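Local coordinates for putative sugar binding protein (Geobacillus stearothermophilus, PDB 6GT9) that binds galactose in a cleft between two domains and, as a glucose-galactose binding protein, belongs to a three-component sensing system linked to galactan utilization, at residues I91-Q94 / E100-P103; E75-L80 / V102-E107; V116-D121 / Y274-M279; N106-T109 / P114-T117. All blocks are in the same frame, centred on the assembly; numbering follows the deposited sequence.

Interaction 1: residues I91-Q94 / E100-P103; sequences IITQ and EFVP
Phe101 reaches from helix 98-110 to the end of strand 90-93 and brings its ring close to the main-chain carbonyl of Gln94. The tight part of the contact is this single approach: CD2 lies 3.5 Å and CE2 3.6 Å from Gln94 O, and the oxygen comes to the ring obliquely. CG of Phe101 stands anti to its own carbonyl carbon, beside the backbone N (chi1 -82°), which carries the ring out from the helix toward the strand. The same carbonyl oxygen also accepts a hydrogen bond of 2.9 Å from Thr93 OG1, with the donor tilted 22° from the carbonyl plane. The threonine hydroxyl and the phenyl ring thus meet at one oxygen. Elsewhere the packing is looser. Thr93 OG1 is 4.3 Å from Phe101 CE2, and only 74 Å² is buried in all. Toward solvent, Pro103, two residues on from Phe101, is exposed and Glu100 partly so. The Gln94 side chain leaves in another direction, into the galactose pocket, where NE2 is bonded to Asp119 and Glu38. The contact lies inside the beta-alpha-beta unit of strand 90-93, helix 98-110 and strand 115-118; helix 73-85 lies alongside, its His76 bonding Thr93 and meeting the Phe101 ring edge-to-face, while strand 32-36 pairs with Ile92.

Interaction 2: residues E75-L80 / V102-E107; sequences EHLRIL and VPVINE
Val104 meets Leu77 and Leu80 where helices 73-85 and 98-110 pack side by side. Val104 leaves its helix toward the other one, and its two methyls are shared between the two leucines. CG2, anti to the carbonyl carbon, approaches Leu77, and CG1, anti to the backbone N (chi1 176°), approaches Leu80. Leu77 starts out along the flank of its helix, but its end swings nearer, bringing CD2 to 4.2 Å from Val104 CG2, and the two side chains cross obliquely. Leu80 also starts toward the opposing helix; here the side-chain base does the touching, with CB 4.5 Å from Val104 CG1. One residue therefore gives a branch end and the other its first carbon, and Val104 lies against both. The main chains come nearest at this same place, with CA of Leu77 7.5 Å from CA of Val104. On another face of helix 73-85, Arg78 holds Glu75 side-on in a salt bridge, using two nitrogens for two oxygens: NE lies 3.0 Å from OE1 and NH2 2.7 Å from OE2, both oxygens lying close to the guanidinium plane. Phe101 and Ile108, from the same helix as Val104, add to the apolar surroundings of Leu80. The helix-to-helix contact is purely apolar and buries a modest 123 Å², so it depends on the fit of branched side chains rather than on directed bonds, while the charged pair links residues of one helix at its exposed side and takes no part in the helix-to-helix contact.

Interaction 3: residues V116-D121 / Y274-M279; sequences VTIDTD and YKAVKM. With GAL (beta-D-galactopyranose), chain E.
The sugar-binding end of strand 115-118, in the parallel sheet of one lobe of this periplasmic binding protein fold, is backed by helix 269-284, and Ala276 is where the two meet. Its CB lies 4.0 Å from Ile118 CD1 and 4.2 Å from Val116 CG1, so one methyl touches two residues on the same face of the strand. Ile118 reaches it because CG1 runs anti to the backbone N (chi1 -177°). Just past the strand, Asp119 turns its carboxylate to the galactose: OD2 accepts from GAL O2 at 2.6 Å, and OD1 lies 2.8 Å from GAL O3. Thr120 OG1 donates to Asp119 OD1 at 2.9 Å, on the anti side and 33° out of the carboxylate plane, and Gln94 NE2 also bonds OD1, so protein donors position the oxygen facing the sugar. Thr117, on the other face of the strand, bonds Asp121 OD1 at 2.8 Å through its OG1, and Arg127 adds a salt bridge to that oxygen. Strands 90-93 and 129-132 flank the strand on either side, and helix 43-59 meets both elements, Val48 against Ile118 and Ala52 against Val277.

Interaction 4: residues N106-T109 / P114-T117; sequences NEIT and PVVT
Ile108 and Val115 meet through one methyl each, where helix 98-110 runs back over the strand that follows it. Followed outward from CB, Val115 first sends CG2 toward the helix, standing anti to the carbonyl carbon and beside the backbone N. This methyl makes both of the residue's contacts across the interface: it lies 3.7 Å from Ile108 CG2 and 4.2 Å from Thr109 OG1. The other branch, CG1, runs anti to the backbone N (chi1 172°) and turns to Ile105, about one helical turn before Ile108. Ile108 and Thr109 each cross Val115 at about a right angle. The Ile108 methyl that touches is CG2, while CD1, at the end of the other branch, lies by Leu80 of helix 73-85, and Ala84 also touches the side chain. Polar linkage comes from a water beside this apolar contact: it donates to Thr109 OG1 at 2.7 Å and accepts from Val115 N at 3.0 Å, joining helix and strand where the main chains come nearest, at Thr109 and Pro114. Thr109 OG1 is also bonded to the main-chain oxygen of Ile105, so the hydroxyl is held from its own helix as well. The contact closes the helix-to-strand step of the beta-alpha-beta unit 90-93, 98-110, 115-118; strand 90-93 pairs with Val116, Val128 bonds Val115 beyond, and helix 269-284 packs on Val116.

All four contacts lie in the lobe built on the parallel sheet that holds strands 90-93 and 115-118. Along the chain interaction 2 opens first, on helix 73-85, and ends with interaction 1 on helix 98-110; interaction 4 starts there, and interaction 3 follows on strand 115-118, bringing in helix 269-284 from far later in the sequence. The centres of interaction 1 and interaction 2 are about 5 Å apart, those of interaction 1 and interaction 4 about 7 Å. Interaction 3 has its centre about 12 Å from that of interaction 1. Gln94 NE2 bonds Asp119 OD1 directly, and both residues line the galactose pocket; interactions 2 and 4 are packing further from it.

Interaction 1: residues I91-Q94 / E100-P103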
loop_
_atom_site.group_PDB
_atom_site.type_symbol
_atom_site.label_atom_id
_atom_site.label_comp_id
_atom_site.label_asym_id
_atom_site.label_seq_id
_atom_site.Cartn_x
_atom_site.Cartn_y
_atom_site.Cartn_z
ATOM N N ILE A 91 16.084 9.155 -5.727
ATOM C CA ILE A 91 15.585 7.805 -5.481
ATOM C C ILE A 91 14.234 7.930 -4.792
ATOM O O ILE A 91 14.096 8.665 -3.803
ATOM C CB ILE A 91 16.569 6.984 -4.626
ATOM C CG1 ILE A 91 17.875 6.756 -5.408
ATOM C CG2 ILE A 91 15.958 5.667 -4.217
ATOM C CD1 ILE A 91 18.967 6.043 -4.637
ATOM N N ILE A 92 13.234 7.252 -5.338
ATOM C CA ILE A 92 11.872 7.256 -4.814
ATOM C C ILE A 92 11.546 5.836 -4.380
ATOM O O ILE A 92 11.664 4.899 -5.180
ATOM C CB ILE A 92 10.869 7.755 -5.868
ATOM C CG1 ILE A 92 11.298 9.129 -6.397
ATOM C CG2 ILE A 92 9.432 7.787 -5.287
ATOM C CD1 ILE A 92 10.660 9.519 -7.725
ATOM N N THR A 93 11.133 5.677 -3.121
ATOM C CA THR A 93 10.963 4.353 -2.539
ATOM C C THR A 93 10.036 4.429 -1.334
ATOM O O THR A 93 9.906 5.470 -0.694
ATOM C CB THR A 93 12.303 3.768 -2.088
ATOM O OG1 THR A 93 12.094 2.476 -1.518
ATOM C CG2 THR A 93 12.917 4.673 -1.033
ATOM N N GLN A 94 9.432 3.293 -1.005
ATOM C CA GLN A 94 8.805 3.149 0.302
ATOM C C GLN A 94 9.873 3.186 1.386
ATOM O O GLN A 94 10.994 2.700 1.200
ATOM C CB GLN A 94 8.067 1.822 0.407
ATOM C CG GLN A 94 6.833 1.661 -0.429
ATOM C CD GLN A 94 6.531 0.181 -0.618
ATOM O OE1 GLN A 94 7.351 -0.540 -1.179
ATOM N NE2 GLN A 94 5.375 -0.283 -0.112
ATOM N N GLU A 100 15.251 -1.066 9.184
ATOM C CA GLU A 100 16.198 -1.213 8.139
ATOM C C GLU A 100 16.316 -0.065 7.153
ATOM O O GLU A 100 17.401 0.184 6.670
ATOM C CB GLU A 100 15.917 -2.488 7.353
ATOM C CG GLU A 100 16.159 -3.750 8.151
ATOM C CD GLU A 100 14.889 -4.429 8.574
ATOM O OE1 GLU A 100 13.876 -3.777 8.765
ATOM O OE2 GLU A 100 14.923 -5.640 8.689
ATOM N N PHE A 101 15.211 0.637 6.890
ATOM C CA PHE A 101 15.197 1.648 5.837
ATOM C C PHE A 101 15.641 3.030 6.292
ATOM O O PHE A 101 16.157 3.791 5.465
ATOM C CB PHE A 101 13.807 1.740 5.199
ATOM C CG PHE A 101 13.565 0.691 4.153
ATOM C CD1 PHE A 101 13.373 -0.629 4.521
ATOM C CD2 PHE A 101 13.557 1.021 2.802
ATOM C CE1 PHE A 101 13.171 -1.616 3.551
ATOM C CE2 PHE A 101 13.357 0.045 1.832
ATOM C CZ PHE A 101 13.170 -1.278 2.210
ATOM N N VAL A 102 15.467 3.395 7.566
ATOM C CA VAL A 102 15.912 4.718 8.022
ATOM C C VAL A 102 17.428 4.891 7.871
ATOM O O VAL A 102 17.855 5.856 7.226
ATOM C CB VAL A 102 15.420 4.997 9.444
ATOM C CG1 VAL A 102 16.143 6.216 10.007
ATOM C CG2 VAL A 102 13.910 5.217 9.474
ATOM N N PRO A 103 18.271 4.015 8.428
ATOM C CA PRO A 103 19.717 4.195 8.211
ATOM C C PRO A 103 20.132 4.192 6.747
ATOM O O PRO A 103 21.068 4.916 6.389
ATOM C CB PRO A 103 20.339 3.019 8.982
ATOM C CG PRO A 103 19.224 2.056 9.204
ATOM C CD PRO A 103 18.002 2.893 9.344
#

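Interaction 2: residues E75-L80 / V102-E107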
loop_
_atom_site.group_PDB
_atom_site.type_symbol
_atom_site.label_atom_id
_atom_site.label_comp_id
_atom_site.label_asym_id
_atom_site.label_seq_id
_atom_site.Cartn_x
_atom_site.Cartn_y
_atom_site.Cartn_z
ATOM N N GLU A 75 16.483 -7.636 -0.398
ATOM C CA GLU A 75 16.622 -7.346 -1.824
ATOM C C GLU A 75 16.266 -5.890 -2.126
ATOM O O GLU A 75 16.936 -5.220 -2.924
ATOM C CB GLU A 75 15.750 -8.309 -2.628
ATOM C CG GLU A 75 15.731 -8.079 -4.126
ATOM C CD GLU A 75 17.066 -8.345 -4.809
ATOM O OE1 GLU A 75 18.025 -8.837 -4.156
ATOM O OE2 GLU A 75 17.139 -8.059 -6.026
ATOM N N HIS A 76 15.208 -5.395 -1.486
ATOM C CA HIS A 76 14.808 -3.998 -1.601
ATOM C C HIS A 76 15.946 -3.067 -1.201
ATOM O O HIS A 76 16.252 -2.101 -1.906
ATOM C CB HIS A 76 13.574 -3.775 -0.720
ATOM C CG HIS A 76 12.747 -2.576 -1.084
ATOM N ND1 HIS A 76 11.372 -2.569 -0.968
ATOM C CD2 HIS A 76 13.093 -1.343 -1.523
ATOM C CE1 HIS A 76 10.906 -1.392 -1.341
ATOM N NE2 HIS A 76 11.928 -0.624 -1.676
ATOM N N LEU A 77 16.580 -3.348 -0.086
ATOM C CA LEU A 77 17.665 -2.539 0.354
ATOM C C LEU A 77 18.886 -2.653 -0.549
ATOM O O LEU A 77 19.619 -1.738 -0.667
ATOM C CB LEU A 77 18.060 -2.846 1.765
ATOM C CG LEU A 77 17.013 -2.593 2.812
ATOM C CD1 LEU A 77 17.519 -3.082 4.137
ATOM C CD2 LEU A 77 16.619 -1.132 2.875
ATOM N N ARG A 78 19.094 -3.779 -1.180
ATOM C CA ARG A 78 20.243 -3.929 -2.074
ATOM C C ARG A 78 20.065 -3.088 -3.329
ATOM O O ARG A 78 21.031 -2.501 -3.840
ATOM C CB ARG A 78 20.438 -5.410 -2.432
ATOM C CG ARG A 78 21.621 -5.694 -3.333
ATOM C CD ARG A 78 21.575 -7.154 -3.851
ATOM N NE ARG A 78 20.495 -7.325 -4.822
ATOM C CZ ARG A 78 20.553 -6.879 -6.077
ATOM N NH1 ARG A 78 21.644 -6.252 -6.518
ATOM N NH2 ARG A 78 19.523 -7.065 -6.897
ATOM N N ILE A 79 18.831 -3.007 -3.829
ATOM C CA ILE A 79 18.534 -2.214 -5.018
ATOM C C ILE A 79 18.694 -0.729 -4.727
ATOM O O ILE A 79 19.204 0.031 -5.564
ATOM C CB ILE A 79 17.124 -2.554 -5.525
ATOM C CG1 ILE A 79 17.106 -3.992 -6.065
ATOM C CG2 ILE A 79 16.663 -1.541 -6.560
ATOM C CD1 ILE A 79 15.729 -4.504 -6.365
ATOM N N LEU A 80 18.288 -0.293 -3.532
ATOM C CA LEU A 80 18.491 1.103 -3.146
ATOM C C LEU A 80 19.969 1.463 -3.150
ATOM O O LEU A 80 20.367 2.497 -3.693
ATOM C CB LEU A 80 17.895 1.375 -1.767
ATOM C CG LEU A 80 16.370 1.328 -1.739
ATOM C CD1 LEU A 80 15.843 1.526 -0.331
ATOM C CD2 LEU A 80 15.832 2.385 -2.678
ATOM N N VAL A 102 15.467 3.395 7.566
ATOM C CA VAL A 102 15.912 4.718 8.022
ATOM C C VAL A 102 17.428 4.891 7.871
ATOM O O VAL A 102 17.855 5.856 7.226
ATOM C CB VAL A 102 15.420 4.997 9.444
ATOM C CG1 VAL A 102 16.143 6.216 10.007
ATOM C CG2 VAL A 102 13.910 5.217 9.474
ATOM N N PRO A 103 18.271 4.015 8.428
ATOM C CA PRO A 103 19.717 4.195 8.211
ATOM C C PRO A 103 20.132 4.192 6.747
ATOM O O PRO A 103 21.068 4.916 6.389
ATOM C CB PRO A 103 20.339 3.019 8.982
ATOM C CG PRO A 103 19.224 2.056 9.204
ATOM C CD PRO A 103 18.002 2.893 9.344
ATOM N N VAL A 104 19.471 3.415 5.886
ATOM C CA VAL A 104 19.865 3.383 4.478
ATOM C C VAL A 104 19.411 4.649 3.760
ATOM O O VAL A 104 20.149 5.207 2.940
ATOM C CB VAL A 104 19.322 2.119 3.791
ATOM C CG1 VAL A 104 19.653 2.134 2.302
ATOM C CG2 VAL A 104 19.895 0.876 4.443
ATOM N N ILE A 105 18.186 5.111 4.028
ATOM C CA ILE A 105 17.769 6.400 3.479
ATOM C C ILE A 105 18.730 7.495 3.923
ATOM O O ILE A 105 19.153 8.330 3.117
ATOM C CB ILE A 105 16.315 6.720 3.872
ATOM C CG1 ILE A 105 15.348 5.826 3.086
ATOM C CG2 ILE A 105 16.020 8.174 3.601
ATOM C CD1 ILE A 105 13.917 5.766 3.665
ATOM N N ASN A 106 19.130 7.473 5.198
ATOM C CA ASN A 106 20.031 8.501 5.716
ATOM C C ASN A 106 21.404 8.441 5.051
ATOM O O ASN A 106 21.978 9.481 4.707
ATOM C CB ASN A 106 20.158 8.361 7.232
ATOM C CG ASN A 106 18.948 8.898 7.965
ATOM O OD1 ASN A 106 17.984 9.338 7.346
ATOM N ND2 ASN A 106 18.988 8.861 9.288
ATOM N N GLU A 107 21.951 7.239 4.863
ATOM C CA GLU A 107 23.269 7.137 4.247
ATOM C C GLU A 107 23.230 7.560 2.782
ATOM O O GLU A 107 24.189 8.167 2.286
ATOM C CB GLU A 107 23.813 5.710 4.401
ATOM C CG GLU A 107 23.696 4.832 3.193
ATOM C CD GLU A 107 24.037 3.369 3.481
ATOM O OE1 GLU A 107 23.381 2.753 4.287
ATOM O OE2 GLU A 107 24.942 2.827 2.889
#

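Interaction 3: residues V116-D121 / Y274-M279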
loop_
_atom_site.group_PDB
_atom_site.type_symbol
_atom_site.label_atom_id
_atom_site.label_comp_id
_atom_site.label_asym_id
_atom_site.label_seq_id
_atom_site.Cartn_x
_atom_site.Cartn_y
_atom_site.Cartn_z
ATOM N N VAL A 116 12.814 10.712 -1.914
ATOM C CA VAL A 116 11.389 10.953 -1.702
ATOM C C VAL A 116 10.754 9.611 -1.373
ATOM O O VAL A 116 10.942 8.634 -2.108
ATOM C CB VAL A 116 10.726 11.594 -2.933
ATOM C CG1 VAL A 116 9.195 11.621 -2.776
ATOM C CG2 VAL A 116 11.249 13.031 -3.149
ATOM N N THR A 117 10.037 9.546 -0.256
ATOM C CA THR A 117 9.300 8.335 0.045
ATOM C C THR A 117 7.931 8.390 -0.618
ATOM O O THR A 117 7.348 9.462 -0.802
ATOM C CB THR A 117 9.163 8.128 1.555
ATOM O OG1 THR A 117 8.675 9.330 2.174
ATOM C CG2 THR A 117 10.521 7.795 2.136
ATOM N N ILE A 118 7.429 7.214 -0.982
ATOM C CA ILE A 118 6.169 7.067 -1.703
ATOM C C ILE A 118 5.409 5.898 -1.088
ATOM O O ILE A 118 6.017 4.891 -0.706
ATOM C CB ILE A 118 6.414 6.862 -3.218
ATOM C CG1 ILE A 118 5.100 6.783 -4.000
ATOM C CG2 ILE A 118 7.294 5.613 -3.495
ATOM C CD1 ILE A 118 5.311 6.905 -5.482
ATOM N N ASP A 119 4.086 6.061 -0.939
ATOM C CA ASP A 119 3.168 4.983 -0.551
ATOM C C ASP A 119 3.310 4.585 0.915
ATOM O O ASP A 119 2.314 4.318 1.589
ATOM C CB ASP A 119 3.366 3.755 -1.477
ATOM C CG ASP A 119 2.564 2.529 -1.033
ATOM O OD1 ASP A 119 3.103 1.721 -0.242
ATOM O OD2 ASP A 119 1.405 2.361 -1.491
ATOM N N THR A 120 4.534 4.532 1.420
ATOM C CA THR A 120 4.830 4.206 2.812
ATOM C C THR A 120 5.922 5.162 3.276
ATOM O O THR A 120 6.972 5.249 2.628
ATOM C CB THR A 120 5.321 2.748 2.951
ATOM O OG1 THR A 120 4.383 1.846 2.342
ATOM C CG2 THR A 120 5.556 2.374 4.417
ATOM N N ASP A 121 5.703 5.864 4.385
ATOM C CA ASP A 121 6.674 6.865 4.816
ATOM C C ASP A 121 7.684 6.309 5.821
ATOM O O ASP A 121 7.403 5.359 6.555
ATOM C CB ASP A 121 5.966 8.082 5.434
ATOM C CG ASP A 121 6.868 9.308 5.496
ATOM O OD1 ASP A 121 7.939 9.301 4.838
ATOM O OD2 ASP A 121 6.509 10.300 6.177
ATOM N N TYR A 274 3.065 10.179 -9.960
ATOM C CA TYR A 274 3.178 11.443 -10.689
ATOM C C TYR A 274 3.719 12.552 -9.791
ATOM O O TYR A 274 4.654 13.275 -10.162
ATOM C CB TYR A 274 1.807 11.824 -11.260
ATOM C CG TYR A 274 1.805 13.026 -12.181
ATOM C CD1 TYR A 274 2.033 12.873 -13.544
ATOM C CD2 TYR A 274 1.563 14.317 -11.691
ATOM C CE1 TYR A 274 2.024 13.956 -14.394
ATOM C CE2 TYR A 274 1.563 15.413 -12.540
ATOM C CZ TYR A 274 1.799 15.221 -13.887
ATOM O OH TYR A 274 1.796 16.279 -14.749
ATOM N N LYS A 275 3.137 12.706 -8.602
ATOM C CA LYS A 275 3.570 13.783 -7.717
ATOM C C LYS A 275 4.960 13.531 -7.150
ATOM O O LYS A 275 5.707 14.482 -6.928
ATOM C CB LYS A 275 2.561 13.974 -6.584
ATOM C CG LYS A 275 1.313 14.711 -7.018
ATOM C CD LYS A 275 0.428 15.042 -5.826
ATOM C CE LYS A 275 -0.673 16.023 -6.228
ATOM N NZ LYS A 275 -1.357 16.563 -5.031
ATOM N N ALA A 276 5.330 12.270 -6.906
ATOM C CA ALA A 276 6.675 12.002 -6.404
ATOM C C ALA A 276 7.743 12.435 -7.407
ATOM O O ALA A 276 8.811 12.908 -7.016
ATOM C CB ALA A 276 6.841 10.521 -6.078
ATOM N N VAL A 277 7.492 12.236 -8.700
ATOM C CA VAL A 277 8.473 12.621 -9.708
ATOM C C VAL A 277 8.518 14.141 -9.837
ATOM O O VAL A 277 9.595 14.733 -9.940
ATOM C CB VAL A 277 8.155 11.946 -11.053
ATOM C CG1 VAL A 277 9.042 12.511 -12.146
ATOM C CG2 VAL A 277 8.325 10.408 -10.964
ATOM N N LYS A 278 7.349 14.798 -9.816
ATOM C CA LYS A 278 7.323 16.259 -9.851
ATOM C C LYS A 278 8.025 16.852 -8.637
ATOM O O LYS A 278 8.761 17.835 -8.768
ATOM C CB LYS A 278 5.882 16.790 -9.919
ATOM C CG LYS A 278 5.055 16.312 -11.115
ATOM C CD LYS A 278 5.599 16.778 -12.460
ATOM C CE LYS A 278 5.325 18.265 -12.721
ATOM N NZ LYS A 278 3.940 18.505 -13.213
ATOM N N MET A 279 7.783 16.297 -7.439
ATOM C CA MET A 279 8.482 16.783 -6.247
ATOM C C MET A 279 9.985 16.609 -6.391
ATOM O O MET A 279 10.754 17.510 -6.053
ATOM C CB MET A 279 8.015 16.051 -4.982
ATOM C CG MET A 279 6.525 16.085 -4.627
ATOM S SD MET A 279 5.983 17.610 -3.866
ATOM C CE MET A 279 5.940 18.710 -5.292
HETATM C C1 GAL E . -1.288 -1.611 -1.515
HETATM C C2 GAL E . -0.048 -0.964 -0.932
HETATM C C3 GAL E . 1.195 -1.246 -1.796
HETATM C C4 GAL E . 1.379 -2.744 -1.973
HETATM C C5 GAL E . 0.095 -3.382 -2.476
HETATM C C6 GAL E . 0.166 -4.911 -2.497
HETATM O O1 GAL E . -2.399 -1.353 -0.680
HETATM O O2 GAL E . -0.207 0.459 -0.841
HETATM O O3 GAL E . 2.339 -0.792 -1.139
HETATM O O4 GAL E . 1.757 -3.349 -0.733
HETATM O O5 GAL E . -1.085 -3.033 -1.646
HETATM O O6 GAL E . -0.860 -5.451 -3.300
#

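Interaction 4: residues N106-T109 / P114-T117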
loop_
_atom_site.group_PDB
_atom_site.type_symbol
_atom_site.label_atom_id
_atom_site.label_comp_id
_atom_site.label_asym_id
_atom_site.label_seq_id
_atom_site.Cartn_x
_atom_site.Cartn_y
_atom_site.Cartn_z
ATOM N N ASN A 106 19.130 7.473 5.198
ATOM C CA ASN A 106 20.031 8.501 5.716
ATOM C C ASN A 106 21.404 8.441 5.051
ATOM O O ASN A 106 21.978 9.481 4.707
ATOM C CB ASN A 106 20.158 8.361 7.232
ATOM C CG ASN A 106 18.948 8.898 7.965
ATOM O OD1 ASN A 106 17.984 9.338 7.346
ATOM N ND2 ASN A 106 18.988 8.861 9.288
ATOM N N GLU A 107 21.951 7.239 4.863
ATOM C CA GLU A 107 23.269 7.137 4.247
ATOM C C GLU A 107 23.230 7.560 2.782
ATOM O O GLU A 107 24.189 8.167 2.286
ATOM C CB GLU A 107 23.813 5.710 4.401
ATOM C CG GLU A 107 23.696 4.832 3.193
ATOM C CD GLU A 107 24.037 3.369 3.481
ATOM O OE1 GLU A 107 23.381 2.753 4.287
ATOM O OE2 GLU A 107 24.942 2.827 2.889
ATOM N N ILE A 108 22.130 7.272 2.082
ATOM C CA ILE A 108 21.979 7.728 0.702
ATOM C C ILE A 108 21.916 9.247 0.659
ATOM O O ILE A 108 22.598 9.896 -0.146
ATOM C CB ILE A 108 20.730 7.094 0.062
ATOM C CG1 ILE A 108 20.950 5.601 -0.169
ATOM C CG2 ILE A 108 20.364 7.818 -1.234
ATOM C CD1 ILE A 108 19.705 4.863 -0.593
ATOM N N THR A 109 21.099 9.832 1.545
ATOM C CA THR A 109 20.998 11.287 1.639
ATOM C C THR A 109 22.360 11.920 1.889
ATOM O O THR A 109 22.666 12.982 1.341
ATOM C CB THR A 109 20.027 11.673 2.757
ATOM O OG1 THR A 109 18.713 11.194 2.440
ATOM C CG2 THR A 109 19.972 13.189 2.937
ATOM N N PRO A 114 18.979 12.960 -3.169
ATOM C CA PRO A 114 17.729 13.185 -2.434
ATOM C C PRO A 114 16.818 11.968 -2.497
ATOM O O PRO A 114 16.761 11.264 -3.506
ATOM C CB PRO A 114 17.101 14.383 -3.153
ATOM C CG PRO A 114 17.673 14.340 -4.530
ATOM C CD PRO A 114 19.069 13.788 -4.383
ATOM N N VAL A 115 16.073 11.741 -1.410
ATOM C CA VAL A 115 15.156 10.612 -1.314
ATOM C C VAL A 115 13.755 11.150 -1.080
ATOM O O VAL A 115 13.543 11.981 -0.186
ATOM C CB VAL A 115 15.569 9.628 -0.202
ATOM C CG1 VAL A 115 14.475 8.554 0.019
ATOM C CG2 VAL A 115 16.901 8.950 -0.567
ATOM N N VAL A 116 12.814 10.712 -1.914
ATOM C CA VAL A 116 11.389 10.953 -1.702
ATOM C C VAL A 116 10.754 9.611 -1.373
ATOM O O VAL A 116 10.942 8.634 -2.108
ATOM C CB VAL A 116 10.726 11.594 -2.933
ATOM C CG1 VAL A 116 9.195 11.621 -2.776
ATOM C CG2 VAL A 116 11.249 13.031 -3.149
ATOM N N THR A 117 10.037 9.546 -0.256
ATOM C CA THR A 117 9.300 8.335 0.045
ATOM C C THR A 117 7.931 8.390 -0.618
ATOM O O THR A 117 7.348 9.462 -0.802
ATOM C CB THR A 117 9.163 8.128 1.555
ATOM O OG1 THR A 117 8.675 9.330 2.174
ATOM C CG2 THR A 117 10.521 7.795 2.136
HETATM O O HOH W 1 16.921 12.845 1.194
#